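Local coordinates for protein toll-receptor-related 2 (PDB 4W8H) that probably relays innate immune signals inside the cell as a Toll-related membrane receptor, through the flavodoxin-like TIR domain that makes up this chain, at residues C95-P98 with Y99-H103; F25-R29 with A30-T34; W18-N21 with T22-K26. All coordinates share one frame; numbering follows the deposited sequence. Where two conformers were deposited one is given.

Interaction 1 of 3, residues C95-P98 with Y99-H103; sequences CEVP and YFLNH
Pro-98 and Phe-100 pack against each other where a loop tightens into a short 3-10 turn. The loop joins strand 87-91 to strand 107-108 of the TIR domain. The proline ring is the bump. Its CB and CG edge lies over one face of the Phe-100 ring, at the side of CE2 and CZ, and not over its middle. Pro-98 CB comes to 3.6 Å from Phe-100 CE2. Pro-98 CG makes a CH-pi contact, 4.2 Å from the centroid of the Phe-100 ring and 27° off its normal. The Phe-100 torsion explains the overlap: at chi1 60° its CG sits between the backbone N and the carbonyl carbon, and the ring swings back toward the proline. The same Pro-98 CG meets Leu-101 CD1 more loosely, at 4.2 Å. CG thus pokes into a notch with the phenyl face for one wall and a leucine methyl for the other.

The turn is closed by the backbone. Leu-101 N donates to Pro-98 O over 2.9 Å, from above the carbonyl plane. Tyr-99 is exposed. One face of its ring takes the rim of the next aromatic, with Phe-100 CD2 3.8 Å above the Tyr-99 plane. The Phe-100 ring turns its edge, not its face, to the Tyr-99 ring.

The inner side rests on the body of the domain. Phe-100 touches Leu-79 and Gln-80 of helix 73-82 and Leu-83 just beyond it, and Leu-101 also reaches Leu-79. Pro-98 leans on Phe-70. Val-97 packs on the other part of Leu-101, its side chain crossing that of Leu-101 at about a right angle. Val-97 CG1 is anti to the backbone N (chi1 176°), and this methyl presses on Leu-101 CB at 3.5 Å.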
# COMPACT_ATOMS: atom_id res chain seq x y z
N CYS A 95 -1.71 -12.65 -9.40
CA CYS A 95 -0.91 -12.03 -10.45
C CYS A 95 0.48 -12.63 -10.43
O CYS A 95 0.89 -13.28 -9.48
CB CYS A 95 -0.85 -10.52 -10.29
SG CYS A 95 -0.21 -9.95 -8.73
N GLU A 96 1.25 -12.33 -11.48
CA GLU A 96 2.66 -12.65 -11.50
C GLU A 96 3.39 -11.60 -10.68
O GLU A 96 3.47 -10.44 -11.09
CB GLU A 96 3.21 -12.63 -12.93
CG GLU A 96 4.68 -13.08 -13.01
CD GLU A 96 5.19 -13.21 -14.43
OE1 GLU A 96 4.36 -13.29 -15.34
OE2 GLU A 96 6.42 -13.21 -14.65
N VAL A 97 3.91 -12.02 -9.54
CA VAL A 97 4.66 -11.17 -8.63
C VAL A 97 6.11 -11.14 -9.14
O VAL A 97 6.70 -12.21 -9.38
CB VAL A 97 4.57 -11.72 -7.19
CG1 VAL A 97 5.42 -10.91 -6.26
CG2 VAL A 97 3.11 -11.71 -6.71
N PRO A 98 6.67 -9.94 -9.33
CA PRO A 98 8.04 -9.85 -9.86
C PRO A 98 9.09 -10.49 -8.99
O PRO A 98 8.90 -10.65 -7.77
CB PRO A 98 8.27 -8.33 -10.00
CG PRO A 98 7.29 -7.71 -9.11
CD PRO A 98 6.09 -8.62 -9.05
N TYR A 99 10.20 -10.83 -9.65
CA TYR A 99 11.24 -11.59 -9.00
C TYR A 99 11.69 -10.94 -7.70
O TYR A 99 12.01 -11.64 -6.74
CB TYR A 99 12.42 -11.80 -9.96
CG TYR A 99 13.23 -10.57 -10.19
CD1 TYR A 99 12.84 -9.62 -11.11
CD2 TYR A 99 14.41 -10.35 -9.46
CE1 TYR A 99 13.59 -8.48 -11.31
CE2 TYR A 99 15.15 -9.22 -9.65
CZ TYR A 99 14.74 -8.28 -10.57
OH TYR A 99 15.49 -7.16 -10.76
N PHE A 100 11.78 -9.61 -7.65
CA PHE A 100 12.33 -8.93 -6.48
C PHE A 100 11.36 -8.90 -5.31
O PHE A 100 11.74 -8.58 -4.19
CB PHE A 100 12.85 -7.51 -6.83
CG PHE A 100 11.79 -6.60 -7.38
CD1 PHE A 100 10.99 -5.87 -6.54
CD2 PHE A 100 11.58 -6.51 -8.75
CE1 PHE A 100 10.01 -5.03 -7.04
CE2 PHE A 100 10.59 -5.67 -9.26
CZ PHE A 100 9.81 -4.93 -8.40
N LEU A 101 10.12 -9.34 -5.54
CA LEU A 101 9.13 -9.52 -4.48
C LEU A 101 8.81 -10.98 -4.20
O LEU A 101 7.99 -11.25 -3.31
CB LEU A 101 7.84 -8.80 -4.82
CG LEU A 101 7.87 -7.30 -4.84
CD1 LEU A 101 6.46 -6.78 -5.12
CD2 LEU A 101 8.43 -6.73 -3.53
N ASN A 102 9.49 -11.90 -4.89
CA ASN A 102 9.13 -13.33 -4.82
C ASN A 102 9.64 -14.03 -3.57
O ASN A 102 9.41 -15.24 -3.38
CB ASN A 102 9.53 -14.10 -6.10
CG ASN A 102 11.05 -14.40 -6.20
OD1 ASN A 102 11.85 -14.07 -5.32
ND2 ASN A 102 11.43 -15.08 -7.30
N HIS A 103 10.34 -13.29 -2.73
CA HIS A 103 10.81 -13.80 -1.46
C HIS A 103 10.48 -12.84 -0.32
O HIS A 103 11.17 -12.78 0.67
CB HIS A 103 12.31 -14.15 -1.50
CG HIS A 103 13.20 -13.07 -2.04
ND1 HIS A 103 13.34 -12.81 -3.38
CD2 HIS A 103 14.04 -12.21 -1.40
CE1 HIS A 103 14.20 -11.82 -3.56
NE2 HIS A 103 14.65 -11.44 -2.37

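Interaction 2 of 3, residues F25-R29 with A30-T34; sequences FKLER and AGIKT. Unlike the reference sequence in segment 25-29: Lys-26 (reference Glu), Leu-27 (reference Val).
Leu-27 O is gripped by two backbone donors where helix 16-29 ends in a Schellman motif. Ile-32 N reaches Leu-27 O over 3.0 Å, and Ala-30 N, bonded mainly to Lys-26 O, adds a weak bond. The second bond of the motif runs from Gly-31 N to Glu-28 O, also 3.0 Å. Gly-31 has the positive phi of this turn, 80°, and no side chain to strain it.

The chain then doubles back toward strand 34-35. Leu-27 CD2 meets Ile-32 CD1 at 3.8 Å, the two side chains crossing at a slant. Both also lie on Phe-123 of helix 115-127.

The Thr-34 side chain faces the last turn of the helix. Thr-34 OG1, anti to the carbonyl carbon (chi1 -52°), donates to Ile-32 O over 3.2 Å from above the carbonyl plane. The same Thr-34 OG1 lies 3.7 Å from Leu-27 CB. An alanine at Thr-34 would probably leave Ile-32 O without this hydroxyl donor and open a gap beside Leu-27 CB.

Glu-28 has an extended side chain, and its OE2 forms a salt bridge with Arg-39. A water links it to the new strand, donating to Glu-28 OE2 over 2.7 Å and accepting from Thr-34 N over 2.9 Å.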
# COMPACT_ATOMS: atom_id res chain seq x y z
N PHE A 25 -11.28 2.92 3.96
CA PHE A 25 -12.40 3.03 4.88
C PHE A 25 -12.10 2.35 6.20
O PHE A 25 -12.29 2.95 7.26
CB PHE A 25 -13.62 2.40 4.22
CG PHE A 25 -14.90 2.50 5.00
CD1 PHE A 25 -15.52 3.72 5.17
CD2 PHE A 25 -15.53 1.37 5.47
CE1 PHE A 25 -16.74 3.81 5.84
CE2 PHE A 25 -16.75 1.46 6.15
CZ PHE A 25 -17.33 2.68 6.33
N LYS A 26 -11.63 1.11 6.16
CA LYS A 26 -11.35 0.38 7.40
C LYS A 26 -10.16 0.94 8.15
O LYS A 26 -10.17 0.99 9.39
CB LYS A 26 -11.19 -1.08 7.10
CG LYS A 26 -12.56 -1.74 6.91
CD LYS A 26 -12.48 -3.23 6.87
CE LYS A 26 -11.95 -3.86 8.16
NZ LYS A 26 -12.61 -3.44 9.41
N LEU A 27 -9.11 1.33 7.42
CA LEU A 27 -7.95 1.90 8.09
C LEU A 27 -8.33 3.15 8.86
O LEU A 27 -7.97 3.30 10.03
CB LEU A 27 -6.86 2.21 7.05
CG LEU A 27 -6.10 1.03 6.46
CD1 LEU A 27 -5.37 1.48 5.18
CD2 LEU A 27 -5.11 0.43 7.43
N GLU A 28 -9.08 4.04 8.23
CA GLU A 28 -9.43 5.31 8.85
C GLU A 28 -10.37 5.09 10.03
O GLU A 28 -10.25 5.75 11.07
CB GLU A 28 -9.95 6.29 7.80
CG GLU A 28 -8.83 6.73 6.82
CD GLU A 28 -9.21 7.85 5.91
OE1 GLU A 28 -10.39 7.97 5.53
OE2 GLU A 28 -8.30 8.62 5.57
N ARG A 29 -11.28 4.12 9.90
CA ARG A 29 -12.17 3.81 11.05
C ARG A 29 -11.40 3.29 12.25
O ARG A 29 -11.80 3.49 13.39
CB ARG A 29 -13.24 2.81 10.62
CG ARG A 29 -14.33 3.48 9.79
CD ARG A 29 -15.27 2.48 9.16
NE ARG A 29 -16.03 1.75 10.17
CZ ARG A 29 -17.23 2.10 10.62
NH1 ARG A 29 -17.84 3.18 10.13
NH2 ARG A 29 -17.85 1.36 11.54
N ALA A 30 -10.28 2.61 11.97
CA ALA A 30 -9.42 2.03 12.99
C ALA A 30 -8.44 3.06 13.58
O ALA A 30 -7.59 2.70 14.39
CB ALA A 30 -8.63 0.82 12.42
N GLY A 31 -8.58 4.33 13.18
CA GLY A 31 -7.71 5.38 13.65
C GLY A 31 -6.35 5.47 13.01
O GLY A 31 -5.47 6.17 13.51
N ILE A 32 -6.18 4.79 11.88
CA ILE A 32 -4.92 4.79 11.17
C ILE A 32 -4.94 5.94 10.15
O ILE A 32 -5.82 6.06 9.33
CB ILE A 32 -4.69 3.41 10.51
CG1 ILE A 32 -4.52 2.36 11.64
CG2 ILE A 32 -3.48 3.47 9.55
CD1 ILE A 32 -4.57 0.92 11.17
N LYS A 33 -3.91 6.78 10.23
CA LYS A 33 -3.79 7.96 9.39
C LYS A 33 -3.21 7.53 8.04
O LYS A 33 -2.13 6.93 7.97
CB LYS A 33 -2.86 8.99 10.04
CG LYS A 33 -3.27 9.43 11.41
CD LYS A 33 -2.24 10.43 12.03
CE LYS A 33 -0.87 9.77 12.34
NZ LYS A 33 0.15 10.69 12.99
N THR A 34 -3.96 7.79 6.98
CA THR A 34 -3.68 7.24 5.66
C THR A 34 -3.49 8.33 4.62
O THR A 34 -4.30 9.26 4.52
CB THR A 34 -4.85 6.31 5.28
OG1 THR A 34 -5.07 5.36 6.34
CG2 THR A 34 -4.61 5.56 4.03
O HOH W 1 -6.37 9.37 7.30
O HOH W 2 -8.04 7.83 11.14

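Interaction 3 of 3, residues W18-N21 with T22-K26. Unlike the reference sequence in segment 22-26: Lys-26 (reference Glu).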
# COMPACT_ATOMS: atom_id res chain seq x y z
N TRP A 18 -12.19 -1.31 -4.26
CA TRP A 18 -11.83 -2.01 -3.02
C TRP A 18 -10.88 -1.15 -2.21
O TRP A 18 -11.00 -1.02 -1.00
CB TRP A 18 -11.19 -3.36 -3.33
CG TRP A 18 -10.88 -4.19 -2.14
CD1 TRP A 18 -11.72 -5.07 -1.50
CD2 TRP A 18 -9.64 -4.26 -1.47
NE1 TRP A 18 -11.07 -5.67 -0.47
CE2 TRP A 18 -9.78 -5.21 -0.43
CE3 TRP A 18 -8.40 -3.64 -1.65
CZ2 TRP A 18 -8.72 -5.54 0.44
CZ3 TRP A 18 -7.33 -3.99 -0.80
CH2 TRP A 18 -7.52 -4.91 0.26
N VAL A 19 -9.93 -0.50 -2.87
CA VAL A 19 -8.95 0.28 -2.12
C VAL A 19 -9.59 1.40 -1.35
O VAL A 19 -9.29 1.58 -0.16
CB VAL A 19 -7.79 0.76 -3.03
CG1 VAL A 19 -6.93 1.80 -2.24
CG2 VAL A 19 -6.97 -0.43 -3.48
N ILE A 20 -10.46 2.17 -1.98
CA ILE A 20 -11.02 3.32 -1.30
C ILE A 20 -12.15 2.89 -0.36
O ILE A 20 -12.20 3.31 0.82
CB ILE A 20 -11.52 4.35 -2.29
CG1 ILE A 20 -10.35 4.88 -3.13
CG2 ILE A 20 -12.23 5.50 -1.55
CD1 ILE A 20 -9.33 5.66 -2.35
N ASN A 21 -13.07 2.06 -0.85
CA ASN A 21 -14.26 1.76 -0.07
C ASN A 21 -14.07 0.72 0.98
O ASN A 21 -14.88 0.68 1.93
CB ASN A 21 -15.42 1.36 -1.00
CG ASN A 21 -15.76 2.44 -1.98
OD1 ASN A 21 -15.72 2.24 -3.19
ND2 ASN A 21 -16.05 3.62 -1.46
N THR A 22 -13.07 -0.14 0.83
CA THR A 22 -12.81 -1.18 1.83
C THR A 22 -11.54 -0.90 2.61
O THR A 22 -11.59 -0.72 3.82
CB THR A 22 -12.81 -2.59 1.19
OG1 THR A 22 -14.10 -2.84 0.61
CG2 THR A 22 -12.49 -3.67 2.23
N LEU A 23 -10.39 -0.84 1.93
CA LEU A 23 -9.13 -0.70 2.65
C LEU A 23 -8.99 0.64 3.36
O LEU A 23 -8.75 0.69 4.58
CB LEU A 23 -7.99 -0.95 1.65
CG LEU A 23 -6.57 -0.76 2.18
CD1 LEU A 23 -6.24 -1.70 3.29
CD2 LEU A 23 -5.57 -0.87 1.05
N VAL A 24 -9.11 1.74 2.61
CA VAL A 24 -8.96 3.05 3.26
C VAL A 24 -10.04 3.27 4.31
O VAL A 24 -9.78 3.74 5.40
CB VAL A 24 -8.98 4.19 2.22
CG1 VAL A 24 -9.08 5.54 2.87
CG2 VAL A 24 -7.75 4.13 1.35
N PHE A 25 -11.28 2.92 3.96
CA PHE A 25 -12.40 3.03 4.88
C PHE A 25 -12.10 2.35 6.20
O PHE A 25 -12.29 2.95 7.26
CB PHE A 25 -13.62 2.40 4.22
CG PHE A 25 -14.90 2.50 5.00
CD1 PHE A 25 -15.52 3.72 5.17
CD2 PHE A 25 -15.53 1.37 5.47
CE1 PHE A 25 -16.74 3.81 5.84
CE2 PHE A 25 -16.75 1.46 6.15
CZ PHE A 25 -17.33 2.68 6.33
N LYS A 26 -11.63 1.11 6.16
CA LYS A 26 -11.35 0.38 7.40
C LYS A 26 -10.16 0.94 8.15
O LYS A 26 -10.17 0.99 9.39
CB LYS A 26 -11.19 -1.08 7.10
CG LYS A 26 -12.56 -1.74 6.91
CD LYS A 26 -12.48 -3.23 6.87
CE LYS A 26 -11.95 -3.86 8.16
NZ LYS A 26 -12.61 -3.44 9.41
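Trp-18 meets Thr-22 and Leu-23 one turn further along helix 16-29, through both backbone and side chain. The backbone bonds show a widened, pi-type turn. Trp-18 O accepts twice. Thr-22 N donates to Trp-18 O over 2.9 Å in the usual helical spacing, tilted 35° from the carbonyl plane. Leu-23 N, one residue further on, donates to Trp-18 O over 3.0 Å and lies almost in line with the carbonyl bond. Val-19 O takes the next long-span bond, from Val-24 N at 2.8 Å, with an N-H...O angle of 168°. Phe-25 N reaches Ile-20 O only weakly.

The aromatic contact is a CH-pi pair. Thr-22 CB stands over one face of the indole, 4.0 Å from the centroid of the five-membered ring of Trp-18. Thr-22 CG2 lies nearer the rim, 3.6 Å from Trp-18 NE1. With CG anti to the backbone N (chi1 -176°), the indole lies alongside Thr-22 and Leu-23. The ring also stacks with Tyr-92 and meets Trp-109 at a steep angle.

This helix is the crossover of a beta-alpha-beta unit, between strand 5-10 and strand 34-35 of the parallel sheet. Val-19 and Leu-23 face the sheet, on Ile-9 and Val-64. Leu-23 also touches Trp-119 and Leu-122 of helix 115-127.

The apolar contacts along the helix are looser. The six-membered part of the indole reaches Leu-23, with Trp-18 CZ3 4.0 Å from Leu-23 CB. Val-24 CG2 lies 4.3 Å from Ile-20 CD1.

One methyl also touches a backbone oxygen: Val-24 CG2 lies 3.3 Å from Val-19 O.

In the fold
Interactions 2 and 3 both use helix 16-29 and share Phe-25 and Lys-26. Their centres lie about 9 Å apart. Both are partly buried, with sides turned to strand 5-10 and helix 115-127. Interaction 3 is mid-helix, where a widened turn and an indole face do the work. Interaction 2 is the helix end, where capping bonds, waters and a charged side chain take over as the chain heads for the edge strand 34-35. Interaction 1 is a surface contact on the opposite side of the chain's centre, its centre about 28 Å from that of interaction 2 and about 24 Å from that of interaction 3. It sits in a loop by helix 73-82 and relies on proline and aromatic packing.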